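Local coordinates for aminopeptidase N (Francisella tularensis subsp. tularensis, PDB 5DLL), which releases N-terminal amino acids from peptides as a zinc-dependent M1-family aminopeptidase and is thought to take part in breaking down intracellular peptides, at residues Y237-D249 / F300-F312. Numbering follows the deposited sequence.
With ZN (zinc ion), chain B.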
ATOM      1  N   TYR A 237      -2.736   2.173  20.624  1.00 45.44           N
ATOM      2  CA  TYR A 237      -1.508   2.155  19.827  1.00 44.08           C
ATOM      3  C   TYR A 237      -1.554   3.174  18.681  1.00 45.49           C
ATOM      4  O   TYR A 237      -0.537   3.787  18.353  1.00 42.51           O
ATOM      5  CB  TYR A 237      -1.210   0.762  19.266  1.00 44.23           C
ATOM      6  CG  TYR A 237       0.122   0.729  18.552  1.00 50.38           C
ATOM      7  CD1 TYR A 237       1.313   0.734  19.269  1.00 53.76           C
ATOM      8  CD2 TYR A 237       0.196   0.745  17.160  1.00 51.20           C
ATOM      9  CE1 TYR A 237       2.539   0.731  18.625  1.00 49.89           C
ATOM     10  CE2 TYR A 237       1.419   0.737  16.508  1.00 45.68           C
ATOM     11  CZ  TYR A 237       2.587   0.731  17.247  1.00 47.67           C
ATOM     12  OH  TYR A 237       3.811   0.724  16.619  1.00 47.56           O
ATOM     13  N   ALA A 238      -2.726   3.347  18.075  1.00 44.10           N
ATOM     14  CA  ALA A 238      -2.907   4.332  17.006  1.00 41.18           C
ATOM     15  C   ALA A 238      -2.532   5.742  17.460  1.00 42.34           C
ATOM     16  O   ALA A 238      -1.879   6.482  16.726  1.00 47.61           O
ATOM     17  CB  ALA A 238      -4.342   4.311  16.512  1.00 39.62           C
ATOM     18  N   MET A 239      -2.950   6.112  18.668  1.00 46.41           N
ATOM     19  CA  MET A 239      -2.594   7.408  19.239  1.00 45.77           C
ATOM     20  C   MET A 239      -1.083   7.573  19.262  1.00 43.31           C
ATOM     21  O   MET A 239      -0.566   8.642  18.943  1.00 47.52           O
ATOM     22  CB  MET A 239      -3.152   7.548  20.660  1.00 48.93           C
ATOM     23  CG  MET A 239      -2.837   8.884  21.329  1.00 50.90           C
ATOM     24  SD  MET A 239      -3.439  10.322  20.415  1.00 45.72           S
ATOM     25  CE  MET A 239      -5.114  10.420  21.038  1.00 44.31           C
ATOM     26  N   GLN A 240      -0.382   6.505  19.636  1.00 40.85           N
ATOM     27  CA  GLN A 240       1.075   6.509  19.627  1.00 44.04           C
ATOM     28  C   GLN A 240       1.627   6.686  18.212  1.00 43.28           C
ATOM     29  O   GLN A 240       2.586   7.428  18.014  1.00 51.28           O
ATOM     30  CB  GLN A 240       1.633   5.226  20.254  1.00 47.73           C
ATOM     31  CG  GLN A 240       3.094   5.329  20.661  1.00 49.86           C
ATOM     32  CD  GLN A 240       3.358   6.515  21.572  1.00 53.80           C
ATOM     33  OE1 GLN A 240       2.711   6.675  22.610  1.00 49.91           O
ATOM     34  NE2 GLN A 240       4.301   7.365  21.175  1.00 47.26           N
ATOM     35  N   ALA A 241       1.015   6.013  17.239  1.00 43.74           N
ATOM     36  CA  ALA A 241       1.395   6.161  15.828  1.00 43.47           C
ATOM     37  C   ALA A 241       1.231   7.596  15.325  1.00 44.47           C
ATOM     38  O   ALA A 241       1.983   8.035  14.453  1.00 47.26           O
ATOM     39  CB  ALA A 241       0.598   5.205  14.956  1.00 40.85           C
ATOM     40  N   VAL A 242       0.261   8.322  15.878  1.00 40.09           N
ATOM     41  CA  VAL A 242       0.065   9.736  15.545  1.00 39.17           C
ATOM     42  C   VAL A 242       1.224  10.589  16.075  1.00 38.53           C
ATOM     43  O   VAL A 242       1.707  11.495  15.389  1.00 42.38           O
ATOM     44  CB  VAL A 242      -1.274  10.267  16.104  1.00 38.52           C
ATOM     45  CG1 VAL A 242      -1.398  11.773  15.905  1.00 34.58           C
ATOM     46  CG2 VAL A 242      -2.443   9.551  15.443  1.00 43.00           C
ATOM     47  N   LYS A 243       1.664  10.295  17.293  1.00 33.30           N
ATOM     48  CA  LYS A 243       2.789  11.014  17.898  1.00 34.94           C
ATOM     49  C   LYS A 243       4.105  10.718  17.179  1.00 32.16           C
ATOM     50  O   LYS A 243       4.903  11.622  16.935  1.00 34.19           O
ATOM     51  CB  LYS A 243       2.914  10.651  19.376  1.00 35.39           C
ATOM     52  CG  LYS A 243       1.728  11.088  20.223  1.00 36.76           C
ATOM     53  CD  LYS A 243       1.881  10.611  21.657  1.00 37.73           C
ATOM     54  CE  LYS A 243       0.784  11.170  22.547  1.00 39.86           C
ATOM     55  NZ  LYS A 243       0.646  10.374  23.796  1.00 42.90           N
ATOM     56  N   ASP A 244       4.322   9.450  16.845  1.00 33.64           N
ATOM     57  CA  ASP A 244       5.492   9.028  16.068  1.00 38.56           C
ATOM     58  C   ASP A 244       5.505   9.700  14.693  1.00 38.01           C
ATOM     59  O   ASP A 244       6.557  10.114  14.208  1.00 35.74           O
ATOM     60  CB  ASP A 244       5.505   7.504  15.868  1.00 46.07           C
ATOM     61  CG  ASP A 244       5.463   6.716  17.184  1.00 61.05           C
ATOM     62  OD1 ASP A 244       5.992   7.195  18.218  1.00 50.95           O
ATOM     63  OD2 ASP A 244       4.894   5.600  17.169  1.00 67.00           O
ATOM     64  N   SER A 245       4.328   9.790  14.072  1.00 37.24           N
ATOM     65  CA  SER A 245       4.171  10.409  12.756  1.00 36.65           C
ATOM     66  C   SER A 245       4.493  11.894  12.788  1.00 34.54           C
ATOM     67  O   SER A 245       5.239  12.392  11.949  1.00 30.53           O
ATOM     68  CB  SER A 245       2.738  10.238  12.252  1.00 34.47           C
ATOM     69  OG  SER A 245       2.371   8.874  12.203  1.00 39.35           O
ATOM     70  N   MET A 246       3.904  12.591  13.755  1.00 36.69           N
ATOM     71  CA  MET A 246       4.059  14.035  13.888  1.00 37.86           C
ATOM     72  C   MET A 246       5.513  14.423  14.131  1.00 40.01           C
ATOM     73  O   MET A 246       6.030  15.347  13.497  1.00 51.85           O
ATOM     74  CB  MET A 246       3.180  14.560  15.027  1.00 39.77           C
ATOM     75  CG  MET A 246       1.753  14.887  14.624  1.00 40.82           C
ATOM     76  SD  MET A 246       0.700  15.297  16.029  1.00 47.49           S
ATOM     77  CE  MET A 246      -0.471  16.409  15.259  1.00 52.21           C
ATOM     78  N   LYS A 247       6.156  13.712  15.055  1.00 42.32           N
ATOM     79  CA  LYS A 247       7.556  13.954  15.417  1.00 39.42           C
ATOM     80  C   LYS A 247       8.514  13.673  14.263  1.00 39.15           C
ATOM     81  O   LYS A 247       9.467  14.419  14.052  1.00 42.06           O
ATOM     82  CB  LYS A 247       7.935  13.091  16.621  1.00 41.33           C
ATOM     83  CG  LYS A 247       9.381  13.216  17.078  1.00 43.11           C
ATOM     84  CD  LYS A 247       9.624  12.383  18.328  1.00 49.09           C
ATOM     85  CE  LYS A 247      11.107  12.122  18.554  1.00 57.58           C
ATOM     86  NZ  LYS A 247      11.885  13.380  18.721  1.00 65.40           N
ATOM     87  N   TRP A 248       8.261  12.595  13.526  1.00 34.42           N
ATOM     88  CA  TRP A 248       9.134  12.194  12.428  1.00 35.82           C
ATOM     89  C   TRP A 248       9.085  13.200  11.290  1.00 35.92           C
ATOM     90  O   TRP A 248      10.085  13.433  10.607  1.00 38.64           O
ATOM     91  CB  TRP A 248       8.740  10.816  11.907  1.00 37.01           C
ATOM     92  CG  TRP A 248       9.553  10.378  10.736  1.00 38.08           C
ATOM     93  CD1 TRP A 248      10.775   9.780  10.764  1.00 40.35           C
ATOM     94  CD2 TRP A 248       9.200  10.506   9.355  1.00 38.98           C
ATOM     95  NE1 TRP A 248      11.207   9.522   9.485  1.00 43.30           N
ATOM     96  CE2 TRP A 248      10.255   9.957   8.600  1.00 41.04           C
ATOM     97  CE3 TRP A 248       8.087  11.024   8.681  1.00 39.40           C
ATOM     98  CZ2 TRP A 248      10.233   9.911   7.202  1.00 39.28           C
ATOM     99  CZ3 TRP A 248       8.071  10.981   7.290  1.00 37.48           C
ATOM    100  CH2 TRP A 248       9.137  10.428   6.569  1.00 36.11           C
ATOM    101  N   ASP A 249       7.915  13.789  11.091  1.00 36.77           N
ATOM    102  CA  ASP A 249       7.722  14.766  10.038  1.00 36.35           C
ATOM    103  C   ASP A 249       8.473  16.038  10.402  1.00 38.72           C
ATOM    104  O   ASP A 249       9.137  16.632   9.543  1.00 38.53           O
ATOM    105  CB  ASP A 249       6.229  15.054   9.837  1.00 39.10           C
ATOM    106  CG  ASP A 249       5.839  15.171   8.369  1.00 40.99           C
ATOM    107  OD1 ASP A 249       6.731  15.220   7.493  1.00 34.96           O
ATOM    108  OD2 ASP A 249       4.620  15.209   8.082  1.00 46.35           O
ATOM    109  N   PHE A 300       1.021  -4.358  14.344  1.00 43.30           N
ATOM    110  CA  PHE A 300       1.434  -3.068  14.903  1.00 40.09           C
ATOM    111  C   PHE A 300       2.157  -2.187  13.876  1.00 40.60           C
ATOM    112  O   PHE A 300       1.940  -0.975  13.836  1.00 39.49           O
ATOM    113  CB  PHE A 300       2.339  -3.277  16.112  1.00 40.82           C
ATOM    114  CG  PHE A 300       1.614  -3.691  17.362  1.00 43.69           C
ATOM    115  CD1 PHE A 300       0.811  -2.787  18.048  1.00 44.91           C
ATOM    116  CD2 PHE A 300       1.769  -4.968  17.884  1.00 42.78           C
ATOM    117  CE1 PHE A 300       0.159  -3.152  19.216  1.00 41.16           C
ATOM    118  CE2 PHE A 300       1.120  -5.338  19.052  1.00 42.49           C
ATOM    119  CZ  PHE A 300       0.315  -4.428  19.718  1.00 41.06           C
ATOM    120  N   GLU A 301       3.012  -2.794  13.052  1.00 42.38           N
ATOM    121  CA  GLU A 301       3.761  -2.057  12.025  1.00 43.35           C
ATOM    122  C   GLU A 301       2.848  -1.469  10.950  1.00 44.95           C
ATOM    123  O   GLU A 301       3.115  -0.380  10.425  1.00 43.46           O
ATOM    124  CB  GLU A 301       4.798  -2.961  11.351  1.00 46.31           C
ATOM    125  CG  GLU A 301       5.871  -2.199  10.582  1.00 51.68           C
ATOM    126  CD  GLU A 301       6.133  -2.766   9.198  1.00 63.95           C
ATOM    127  OE1 GLU A 301       7.264  -3.238   8.950  1.00 58.06           O
ATOM    128  OE2 GLU A 301       5.207  -2.737   8.354  1.00 73.28           O
ATOM    129  N   LEU A 302       1.785  -2.202  10.619  1.00 44.66           N
ATOM    130  CA  LEU A 302       0.823  -1.758   9.611  1.00 43.68           C
ATOM    131  C   LEU A 302      -0.062  -0.626  10.120  1.00 39.78           C
ATOM    132  O   LEU A 302      -0.323   0.330   9.386  1.00 44.42           O
ATOM    133  CB  LEU A 302      -0.034  -2.931   9.134  1.00 45.95           C
ATOM    134  CG  LEU A 302       0.704  -3.948   8.256  1.00 51.52           C
ATOM    135  CD1 LEU A 302      -0.084  -5.249   8.147  1.00 56.03           C
ATOM    136  CD2 LEU A 302       0.991  -3.363   6.879  1.00 51.51           C
ATOM    137  N   VAL A 303      -0.518  -0.735  11.368  1.00 35.94           N
ATOM    138  CA  VAL A 303      -1.284   0.337  12.025  1.00 34.78           C
ATOM    139  C   VAL A 303      -0.490   1.638  12.020  1.00 36.52           C
ATOM    140  O   VAL A 303      -1.034   2.708  11.743  1.00 34.30           O
ATOM    141  CB  VAL A 303      -1.641  -0.023  13.487  1.00 35.12           C
ATOM    142  CG1 VAL A 303      -2.114   1.202  14.263  1.00 35.59           C
ATOM    143  CG2 VAL A 303      -2.706  -1.109  13.526  1.00 37.46           C
ATOM    144  N   GLN A 304       0.795   1.525  12.339  1.00 37.49           N
ATOM    145  CA  GLN A 304       1.714   2.656  12.321  1.00 39.87           C
ATOM    146  C   GLN A 304       1.820   3.266  10.924  1.00 37.44           C
ATOM    147  O   GLN A 304       1.695   4.477  10.766  1.00 36.37           O
ATOM    148  CB  GLN A 304       3.100   2.202  12.796  1.00 45.13           C
ATOM    149  CG  GLN A 304       4.073   3.332  13.101  1.00 46.49           C
ATOM    150  CD  GLN A 304       5.511   2.858  13.210  1.00 40.50           C
ATOM    151  OE1 GLN A 304       6.020   2.155  12.331  1.00 41.25           O
ATOM    152  NE2 GLN A 304       6.178   3.252  14.286  1.00 37.95           N
ATOM    153  N   SER A 305       2.053   2.407   9.930  1.00 40.14           N
ATOM    154  CA  SER A 305       2.195   2.802   8.518  1.00 39.89           C
ATOM    155  C   SER A 305       0.945   3.475   7.961  1.00 39.48           C
ATOM    156  O   SER A 305       1.026   4.468   7.229  1.00 38.72           O
ATOM    157  CB  SER A 305       2.502   1.563   7.665  1.00 40.12           C
ATOM    158  OG  SER A 305       2.470   1.869   6.284  1.00 37.62           O
ATOM    159  N   VAL A 306      -0.202   2.896   8.299  1.00 38.21           N
ATOM    160  CA  VAL A 306      -1.504   3.403   7.882  1.00 41.01           C
ATOM    161  C   VAL A 306      -1.735   4.813   8.436  1.00 40.62           C
ATOM    162  O   VAL A 306      -2.010   5.752   7.684  1.00 40.77           O
ATOM    163  CB  VAL A 306      -2.626   2.443   8.352  1.00 41.35           C
ATOM    164  CG1 VAL A 306      -3.993   3.101   8.288  1.00 45.83           C
ATOM    165  CG2 VAL A 306      -2.604   1.159   7.532  1.00 40.70           C
ATOM    166  N   VAL A 307      -1.611   4.951   9.753  1.00 36.07           N
ATOM    167  CA  VAL A 307      -1.791   6.238  10.417  1.00 35.08           C
ATOM    168  C   VAL A 307      -0.768   7.232   9.875  1.00 36.31           C
ATOM    169  O   VAL A 307      -1.102   8.381   9.572  1.00 36.98           O
ATOM    170  CB  VAL A 307      -1.640   6.113  11.954  1.00 37.40           C
ATOM    171  CG1 VAL A 307      -1.614   7.485  12.618  1.00 38.10           C
ATOM    172  CG2 VAL A 307      -2.759   5.261  12.543  1.00 36.58           C
ATOM    173  N   GLY A 308       0.480   6.782   9.762  1.00 35.62           N
ATOM    174  CA  GLY A 308       1.545   7.599   9.203  1.00 33.23           C
ATOM    175  C   GLY A 308       1.158   8.173   7.857  1.00 34.03           C
ATOM    176  O   GLY A 308       1.104   9.393   7.686  1.00 30.41           O
ATOM    177  N   HIS A 309       0.861   7.283   6.914  1.00 33.44           N
ATOM    178  CA  HIS A 309       0.574   7.664   5.537  1.00 32.39           C
ATOM    179  C   HIS A 309      -0.465   8.775   5.445  1.00 33.19           C
ATOM    180  O   HIS A 309      -0.285   9.745   4.712  1.00 34.07           O
ATOM    181  CB  HIS A 309       0.095   6.444   4.753  1.00 32.45           C
ATOM    182  CG  HIS A 309      -0.357   6.759   3.362  1.00 32.16           C
ATOM    183  ND1 HIS A 309       0.405   6.478   2.249  1.00 36.54           N
ATOM    184  CD2 HIS A 309      -1.495   7.329   2.903  1.00 33.42           C
ATOM    185  CE1 HIS A 309      -0.244   6.861   1.164  1.00 35.85           C
ATOM    186  NE2 HIS A 309      -1.399   7.383   1.534  1.00 36.67           N
ATOM    187  N   GLU A 310      -1.558   8.626   6.183  1.00 35.30           N
ATOM    188  CA  GLU A 310      -2.641   9.597   6.115  1.00 37.43           C
ATOM    189  C   GLU A 310      -2.235  10.926   6.753  1.00 36.70           C
ATOM    190  O   GLU A 310      -2.628  11.985   6.256  1.00 38.55           O
ATOM    191  CB  GLU A 310      -3.926   9.047   6.756  1.00 42.49           C
ATOM    192  CG  GLU A 310      -4.464   7.749   6.144  1.00 47.95           C
ATOM    193  CD  GLU A 310      -4.700   7.808   4.636  1.00 51.10           C
ATOM    194  OE1 GLU A 310      -5.047   8.885   4.110  1.00 51.12           O
ATOM    195  OE2 GLU A 310      -4.544   6.760   3.967  1.00 55.76           O
ATOM    196  N   TYR A 311      -1.449  10.886   7.834  1.00 34.74           N
ATOM    197  CA  TYR A 311      -0.955  12.126   8.448  1.00 36.46           C
ATOM    198  C   TYR A 311      -0.043  12.900   7.483  1.00 36.19           C
ATOM    199  O   TYR A 311      -0.078  14.136   7.433  1.00 36.91           O
ATOM    200  CB  TYR A 311      -0.225  11.871   9.784  1.00 42.39           C
ATOM    201  CG  TYR A 311       0.417  13.135  10.341  1.00 41.55           C
ATOM    202  CD1 TYR A 311      -0.343  14.088  11.014  1.00 42.85           C
ATOM    203  CD2 TYR A 311       1.777  13.402  10.143  1.00 42.78           C
ATOM    204  CE1 TYR A 311       0.231  15.260  11.495  1.00 48.28           C
ATOM    205  CE2 TYR A 311       2.358  14.570  10.617  1.00 42.36           C
ATOM    206  CZ  TYR A 311       1.582  15.496  11.292  1.00 44.92           C
ATOM    207  OH  TYR A 311       2.150  16.655  11.770  1.00 47.04           O
ATOM    208  N   PHE A 312       0.756  12.172   6.710  1.00 36.48           N
ATOM    209  CA  PHE A 312       1.718  12.793   5.797  1.00 33.97           C
ATOM    210  C   PHE A 312       1.029  13.526   4.647  1.00 34.25           C
ATOM    211  O   PHE A 312       1.564  14.511   4.143  1.00 34.30           O
ATOM    212  CB  PHE A 312       2.736  11.756   5.297  1.00 32.36           C
ATOM    213  CG  PHE A 312       3.461  11.036   6.411  1.00 32.72           C
ATOM    214  CD1 PHE A 312       3.831  11.708   7.577  1.00 32.37           C
ATOM    215  CD2 PHE A 312       3.766   9.688   6.304  1.00 31.49           C
ATOM    216  CE1 PHE A 312       4.475  11.053   8.606  1.00 31.01           C
ATOM    217  CE2 PHE A 312       4.416   9.027   7.332  1.00 31.44           C
ATOM    218  CZ  PHE A 312       4.772   9.711   8.482  1.00 32.27           C
TER
HETATM  219 ZN    ZN B 901      -2.930   8.207   0.255  1.00 40.06          ZN
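Where Ala241 and Ser245 meet Gln304 and Gly308, the axes of helices 237-249 and 300-312 come within 8.7 Å of each other, crossing at -50° and running in broadly the same direction. Helix 300-312 is the zinc helix of the M1 peptidase domain: its far side carries His309 and Glu310 of the HExxH motif, and helix 237-249 packs against the face that carries Val303, Val307 and Tyr311. No hydrogen bond joins the two; the interface is made by interlocking side chains. Val307 is a knob in the hole formed by Ala238, Ala241, Val242 and Ser245, its CG1 branch 3.6 Å from Val242 CG2. In return, Ser245 sits among Val307, Gly308, Tyr311 and Phe312, its OG passing 3.4 Å from Gly308 CA.

Aromatic rings close both ends. At the N-terminal end, Phe300 and Tyr237 form a T-shaped pair with planes at 72°; Phe300 CD1 points at the centre of the tyrosine face, and Val303 CG1 lies in plane at the tyrosine's edge. Tyr237 CG lies anti to its backbone N (chi1 -175°), which swings the ring across the start of 300-312, with CE2 by the Phe300 carbonyl O. At the other end, the side chains of Met246 and Tyr311 cross at about a right angle, Met246 CG lying 3.4 Å from Tyr311 CZ; Met246 SD stands obliquely to the ring, 5.3 Å from its centroid, a Met-aromatic contact. The CE3 corner of Trp248 meets Phe312 CZ at 3.6 Å, while Phe342 of helix 328-346 packs edge-to-face with Phe312. That helix also holds Asp249 through a salt bridge from Arg338 to OD1. On the far side of the zinc helix, His309 ND1 is hydrogen-bonded to Asp339 OD1, and His309 NE2 binds the zinc ion at 2.2 Å, alongside His313 and Glu332.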